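Local structure of anaerobically-induced outer membrane porin OprE (Pseudomonas aeruginosa, 4FRX) at residues T132-R137 with K167-T172; F312-R315 with G320-A323. The protein probably acts as a porin, forming a beta-barrel channel through which small solutes pass across the outer membrane. All blocks are in the same frame, centred on the assembly; numbering follows the deposited sequence.

How the contacts relate
Both contacts lie inside the barrel, their centres about 9 and 7 Å from the centre of the chain, and both are partly buried loop packing. Contact 1 joins two different loops, those after strands 131-132 and 156-167, whereas contact 2 ties together two arms of one loop, between strands 295-305 and 340-349. Their chemistry differs accordingly: contact 1 is polar, with two stacked arginines and an asparagine carbonyl, while contact 2 combines bridging waters with a phenylalanine ring that has alanine over one face and serine at its edge. With centres about 10 Å apart the two touch, chiefly where N134 and R169 of contact 1 pack against G320-T322 of contact 2.

Contact 1. Residues T132-R137 with K167-T172; sequences TYNDGR and KGRNST
This is a polar loop-to-loop contact inside a porin barrel, where R169 of the loop after strand 156-167 slides between N134 and R137 of the loop leading to strand 142-150. Inward-folded loops narrow the pore in OprD-family barrels. R169 starts out from a type I turn, G168 to S171, and its chain, extended from CG to NE, carries the guanidinium across to the other loop. Its NH1 donates to N134 OD1 at 2.9 Å, in a somewhat bent bond that meets the oxygen above the carbonyl plane. From the opposite face of that plane G136 N donates to the same OD1 at 3.0 Å, closing an Asx turn; asparagine suits a place where one carbonyl must serve both loops. G136, lacking a side chain, lets its CA pass 4.2 Å from R169 NH1. R137 CG, set by chi1 (-63°), lies over one face of the R169 guanidinium, and a bend at chi2 folds the chain back to stack the two guanidinium groups, centres 4.0 Å apart and planes 26° from parallel. R137 NH1 is steadied by G136 O at 2.9 Å. Such paired arginines are consistent with the basic pore lining of this family. Around them, R169 NE is held by G318 O of a third loop, D135 forms a salt bridge with R20, and R137 packs on F22 and I24 of strand 17-28.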
# COMPACT_ATOMS: atom_id res chain seq x y z
N THR A 132 2.52 4.15 1.21
CA THR A 132 1.22 3.72 1.73
C THR A 132 1.37 2.40 2.44
O THR A 132 2.16 1.54 2.02
CB THR A 132 0.06 3.64 0.69
OG1 THR A 132 -0.38 2.28 0.56
CG2 THR A 132 0.47 4.15 -0.61
N TYR A 133 0.66 2.25 3.54
CA TYR A 133 0.80 1.06 4.35
C TYR A 133 0.09 -0.13 3.71
O TYR A 133 -0.96 0.02 3.07
CB TYR A 133 0.29 1.30 5.76
CG TYR A 133 -1.22 1.41 5.90
CD1 TYR A 133 -1.90 2.59 5.59
CD2 TYR A 133 -1.96 0.33 6.39
CE1 TYR A 133 -3.27 2.68 5.74
CE2 TYR A 133 -3.33 0.42 6.55
CZ TYR A 133 -3.98 1.59 6.22
OH TYR A 133 -5.34 1.68 6.38
N ASN A 134 0.68 -1.30 3.88
CA ASN A 134 0.07 -2.53 3.40
C ASN A 134 -0.94 -3.07 4.41
O ASN A 134 -0.75 -2.97 5.62
CB ASN A 134 1.14 -3.58 3.13
CG ASN A 134 0.56 -4.85 2.56
OD1 ASN A 134 0.23 -5.79 3.30
ND2 ASN A 134 0.40 -4.89 1.24
N ASP A 135 -2.04 -3.62 3.90
CA ASP A 135 -3.03 -4.26 4.75
C ASP A 135 -3.58 -5.49 4.02
O ASP A 135 -4.80 -5.69 3.96
CB ASP A 135 -4.14 -3.28 5.08
CG ASP A 135 -5.02 -3.75 6.22
OD1 ASP A 135 -4.63 -4.70 6.94
OD2 ASP A 135 -6.11 -3.16 6.39
N GLY A 136 -2.68 -6.28 3.46
CA GLY A 136 -3.06 -7.43 2.65
C GLY A 136 -3.24 -8.73 3.42
O GLY A 136 -3.50 -9.77 2.82
N ARG A 137 -3.09 -8.69 4.75
CA ARG A 137 -3.24 -9.91 5.53
C ARG A 137 -4.21 -9.69 6.69
O ARG A 137 -5.30 -9.19 6.47
CB ARG A 137 -1.88 -10.45 6.01
CG ARG A 137 -0.92 -10.87 4.86
CD ARG A 137 -1.47 -12.04 4.03
NE ARG A 137 -0.51 -12.48 2.99
CZ ARG A 137 -0.47 -12.00 1.75
NH1 ARG A 137 -1.33 -11.06 1.37
NH2 ARG A 137 0.43 -12.46 0.88
N LYS A 167 6.20 -1.36 11.49
CA LYS A 167 5.84 -2.66 12.05
C LYS A 167 5.08 -3.45 10.98
O LYS A 167 4.01 -3.02 10.55
CB LYS A 167 4.93 -2.48 13.26
CG LYS A 167 4.34 -3.79 13.80
CD LYS A 167 3.05 -3.52 14.55
CE LYS A 167 1.94 -3.07 13.61
NZ LYS A 167 1.49 -4.17 12.72
N GLY A 168 5.62 -4.59 10.58
CA GLY A 168 5.01 -5.40 9.54
C GLY A 168 3.65 -5.96 9.89
O GLY A 168 3.24 -6.00 11.05
N ARG A 169 2.93 -6.43 8.87
CA ARG A 169 1.60 -6.99 9.08
C ARG A 169 1.65 -8.26 9.93
O ARG A 169 0.69 -8.60 10.63
CB ARG A 169 0.92 -7.26 7.73
CG ARG A 169 1.66 -8.27 6.86
CD ARG A 169 1.26 -8.14 5.40
NE ARG A 169 2.05 -9.06 4.58
CZ ARG A 169 1.89 -9.22 3.28
NH1 ARG A 169 0.99 -8.49 2.63
NH2 ARG A 169 2.65 -10.09 2.62
N ASN A 170 2.80 -8.95 9.90
CA ASN A 170 2.98 -10.22 10.60
C ASN A 170 3.95 -10.09 11.77
O ASN A 170 4.64 -11.06 12.12
CB ASN A 170 3.54 -11.26 9.63
CG ASN A 170 4.88 -10.84 9.05
OD1 ASN A 170 5.25 -9.66 9.10
ND2 ASN A 170 5.62 -11.80 8.51
N SER A 171 4.00 -8.91 12.37
CA SER A 171 4.97 -8.63 13.43
C SER A 171 4.39 -7.75 14.54
O SER A 171 3.37 -7.09 14.35
CB SER A 171 6.21 -7.95 12.83
OG SER A 171 7.13 -7.59 13.84
N THR A 172 5.06 -7.73 15.69
CA THR A 172 4.71 -6.78 16.75
C THR A 172 5.80 -5.73 16.92
O THR A 172 5.66 -4.82 17.74
CB THR A 172 4.55 -7.48 18.11
OG1 THR A 172 5.80 -8.06 18.49
CG2 THR A 172 3.48 -8.57 18.05

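Contact 2. Residues F312-R315 with G320-A323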
# COMPACT_ATOMS: atom_id res chain seq x y z
N PHE A 312 10.35 1.34 -3.34
CA PHE A 312 9.30 1.65 -2.38
C PHE A 312 9.65 0.97 -1.05
O PHE A 312 10.39 -0.03 -1.03
CB PHE A 312 7.92 1.18 -2.88
CG PHE A 312 7.88 -0.27 -3.26
CD1 PHE A 312 8.34 -0.69 -4.50
CD2 PHE A 312 7.37 -1.22 -2.39
CE1 PHE A 312 8.31 -2.03 -4.87
CE2 PHE A 312 7.32 -2.57 -2.74
CZ PHE A 312 7.79 -2.97 -3.99
N LEU A 313 9.12 1.50 0.05
CA LEU A 313 9.45 1.00 1.38
C LEU A 313 8.99 -0.45 1.54
O LEU A 313 7.84 -0.76 1.30
CB LEU A 313 8.80 1.87 2.46
CG LEU A 313 9.22 3.34 2.45
CD1 LEU A 313 8.61 4.07 3.64
CD2 LEU A 313 10.75 3.50 2.41
N ASN A 314 9.91 -1.32 1.93
CA ASN A 314 9.66 -2.76 1.87
C ASN A 314 10.64 -3.49 2.76
O ASN A 314 11.80 -3.68 2.39
CB ASN A 314 9.86 -3.22 0.41
CG ASN A 314 9.45 -4.66 0.17
OD1 ASN A 314 9.03 -5.36 1.09
ND2 ASN A 314 9.57 -5.11 -1.08
N ARG A 315 10.19 -3.90 3.95
CA ARG A 315 11.09 -4.55 4.92
C ARG A 315 11.43 -5.98 4.49
O ARG A 315 12.51 -6.50 4.80
CB ARG A 315 10.45 -4.51 6.33
CG ARG A 315 11.16 -5.31 7.47
CD ARG A 315 12.69 -5.37 7.36
NE ARG A 315 13.39 -4.23 7.90
CZ ARG A 315 14.70 -4.03 7.79
NH1 ARG A 315 15.48 -4.90 7.15
NH2 ARG A 315 15.23 -2.96 8.33
N GLY A 320 4.88 -7.19 4.22
CA GLY A 320 3.94 -6.48 3.37
C GLY A 320 4.49 -5.15 2.88
O GLY A 320 5.18 -4.44 3.60
N SER A 321 4.19 -4.82 1.63
CA SER A 321 4.62 -3.55 1.07
C SER A 321 3.64 -3.18 -0.02
O SER A 321 3.06 -4.07 -0.65
CB SER A 321 6.02 -3.67 0.47
OG SER A 321 6.02 -4.58 -0.62
N THR A 322 3.49 -1.89 -0.27
CA THR A 322 2.61 -1.41 -1.34
C THR A 322 3.32 -0.38 -2.19
O THR A 322 3.85 0.60 -1.66
CB THR A 322 1.32 -0.81 -0.76
OG1 THR A 322 0.55 -1.84 -0.13
CG2 THR A 322 0.48 -0.16 -1.87
N ALA A 323 3.37 -0.61 -3.50
CA ALA A 323 3.87 0.40 -4.43
C ALA A 323 2.67 1.13 -5.03
O ALA A 323 1.65 0.50 -5.33
CB ALA A 323 4.72 -0.24 -5.53
O HOH W 1 5.09 -0.11 1.35
O HOH W 2 7.41 -3.73 4.85
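G320 O accepts a hydrogen bond from water 2 at 2.7 Å, and the same water accepts from R315 N at 2.9 Å, so the two arms of one loop are linked through a solvent molecule. The loop connects strands 295-305 and 340-349 and folds into the barrel, consistent with the inward-folded loops that narrow the pore in OprD-family porins. Its arms run antiparallel, N314 facing S321 and F312 facing A323, but the backbones are bridged by water instead of bonding directly as in a regular ladder. Water 1 makes the second bridge: it lies 2.8 Å from L313 O, to which it probably donates, and accepts from T322 N. The arms are largely extended, yet waters stand between their peptide groups. G320 has a positive phi of 94°, a backbone shape that glycine adopts without strain.

On the side-chain level F312 and S321 carry the contact. The methyl of A323 lies over one face of the F312 ring in a CH-pi contact, 3.9 Å from the centroid and 15° off the ring normal; the small alanine lets the ring come down flat upon it. At the rim of the same ring S321 CB lies in its plane. The serine is compact enough to fit between F312 and N314. CG of N314 stands anti to the backbone N (chi1 -173°), which brings the amide alongside S321. Neighbouring loop residues complete the setting: K333 and Q335 touch F312, K333 NZ binds S321 O, and D328 accepts from A323 N. S321 OG sits between the two side chains, 3.2 Å from F312 CE2 at the ring edge and 3.5 Å from N314 CG, over the amide plane.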